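Local coordinates for flavin adenine dinucleotide synthase (Saccharomyces cerevisiae, PDB 2WSI), which catalyses the transfer of an adenylyl group from ATP to flavin mononucleotide, forming the coenzyme FAD and releasing diphosphate, at residues E32-T37 and L70-S75. Residues are numbered along the deposited sequence; the frame is centred on the assembly and turned at random.
Sequences EAIRLT and LLLYLS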
# COMPACT_ATOMS: atom_id res chain seq x y z
N GLU A 32 14.89 3.51 8.03
CA GLU A 32 14.85 4.95 7.89
C GLU A 32 13.58 5.45 7.17
O GLU A 32 13.02 6.49 7.55
CB GLU A 32 16.04 5.48 7.11
CG GLU A 32 15.95 6.98 6.86
CD GLU A 32 17.12 7.53 6.05
OE1 GLU A 32 17.17 7.27 4.83
OE2 GLU A 32 17.99 8.23 6.64
N ALA A 33 13.17 4.76 6.11
CA ALA A 33 11.95 5.18 5.39
C ALA A 33 10.72 5.08 6.32
O ALA A 33 9.79 5.91 6.24
CB ALA A 33 11.76 4.34 4.15
N ILE A 34 10.71 4.06 7.16
CA ILE A 34 9.64 3.88 8.14
C ILE A 34 9.63 5.05 9.12
O ILE A 34 8.58 5.66 9.38
CB ILE A 34 9.81 2.56 8.91
CG1 ILE A 34 9.43 1.37 8.01
CG2 ILE A 34 8.90 2.50 10.14
CD1 ILE A 34 9.84 0.04 8.59
N ARG A 35 10.79 5.39 9.66
CA ARG A 35 10.83 6.48 10.63
C ARG A 35 10.37 7.80 10.07
O ARG A 35 9.67 8.56 10.75
CB ARG A 35 12.22 6.61 11.23
CG ARG A 35 12.42 5.60 12.33
CD ARG A 35 13.71 5.87 13.08
NE ARG A 35 14.79 5.24 12.36
CZ ARG A 35 15.29 4.06 12.69
NH1 ARG A 35 14.83 3.43 13.76
NH2 ARG A 35 16.27 3.53 11.98
N LEU A 36 10.73 8.09 8.83
CA LEU A 36 10.29 9.34 8.24
C LEU A 36 8.78 9.36 7.97
O LEU A 36 8.11 10.34 8.24
CB LEU A 36 11.02 9.57 6.93
CG LEU A 36 10.63 10.85 6.21
CD1 LEU A 36 10.89 12.10 7.07
CD2 LEU A 36 11.43 10.88 4.91
N THR A 37 8.26 8.30 7.36
CA THR A 37 6.81 8.21 7.13
C THR A 37 6.04 8.38 8.45
O THR A 37 5.04 9.11 8.52
CB THR A 37 6.45 6.88 6.47
OG1 THR A 37 7.02 6.83 5.15
CG2 THR A 37 4.94 6.72 6.36
N LEU A 70 -0.91 1.68 4.34
CA LEU A 70 -1.99 1.37 5.27
C LEU A 70 -1.47 0.68 6.53
O LEU A 70 -1.88 1.01 7.64
CB LEU A 70 -3.04 0.48 4.57
CG LEU A 70 -4.19 0.08 5.50
CD1 LEU A 70 -4.87 1.32 6.09
CD2 LEU A 70 -5.21 -0.78 4.73
N LEU A 71 -0.54 -0.27 6.38
CA LEU A 71 0.06 -0.89 7.56
C LEU A 71 0.78 0.16 8.42
O LEU A 71 0.61 0.17 9.63
CB LEU A 71 1.05 -2.00 7.19
CG LEU A 71 0.53 -3.18 6.38
CD1 LEU A 71 1.68 -4.14 6.07
CD2 LEU A 71 -0.60 -3.91 7.12
N LEU A 72 1.56 1.05 7.81
CA LEU A 72 2.24 2.13 8.56
C LEU A 72 1.25 3.09 9.23
O LEU A 72 1.44 3.53 10.36
CB LEU A 72 3.20 2.91 7.65
CG LEU A 72 4.30 2.02 7.08
CD1 LEU A 72 5.04 2.81 6.00
CD2 LEU A 72 5.23 1.54 8.20
N TYR A 73 0.17 3.38 8.52
CA TYR A 73 -0.85 4.30 8.98
C TYR A 73 -1.53 3.72 10.22
O TYR A 73 -1.73 4.42 11.23
CB TYR A 73 -1.88 4.48 7.87
CG TYR A 73 -2.87 5.61 8.06
CD1 TYR A 73 -2.53 6.91 7.68
CD2 TYR A 73 -4.13 5.38 8.57
CE1 TYR A 73 -3.41 7.95 7.80
CE2 TYR A 73 -5.06 6.43 8.71
CZ TYR A 73 -4.68 7.72 8.31
OH TYR A 73 -5.53 8.80 8.40
N LEU A 74 -1.85 2.43 10.17
CA LEU A 74 -2.48 1.75 11.30
C LEU A 74 -1.54 1.70 12.48
O LEU A 74 -1.94 1.89 13.62
CB LEU A 74 -2.92 0.32 10.91
CG LEU A 74 -4.16 0.34 9.99
CD1 LEU A 74 -4.37 -1.00 9.32
CD2 LEU A 74 -5.40 0.79 10.78
N SER A 75 -0.26 1.44 12.21
CA SER A 75 0.73 1.51 13.27
C SER A 75 0.73 2.88 13.96
O SER A 75 0.75 2.97 15.20
CB SER A 75 2.12 1.20 12.72
OG SER A 75 3.07 1.31 13.75
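L72 reaches across from helix 64-87 to touch both I34 and T37 on helix 25-45, one methyl for each, in a helix-helix contact of an alpha/beta nucleotide-binding fold of the HUP class, in the PAPS reductase family. Its two branches divide the work: CD1 lies 3.9 Å from CG2 of T37, and CD2 lies 4.2 Å from CG1 of I34. The leucine CG stands anti to its own carbonyl carbon (chi1 -61°), and the fork beyond it opens toward the neighbouring helix. T37 and I34 are one helical turn apart, and L72 faces both of them. The leucine and threonine side chains cross at about a right angle, so CG2 of T37 meets the leucine through its CD1 methyl. The backbones come nearest at the CA atoms of I34 and L72, 7.6 Å apart, and about 128 Å² is buried between the segments. F205 of helix 199-209 packs on both I34 and L72, while T14 and Y17 of helix 3-18 cover more of I34, so helices 3-18 and 199-209 add to the packing around this buried contact. T37 is two-faced. With chi1 at -65° its methyl is anti to the backbone N and goes to L72, while its buried hydroxyl is held elsewhere, OG1 being hydrogen-bonded to the carbonyl O of P193 and to NE1 of W197.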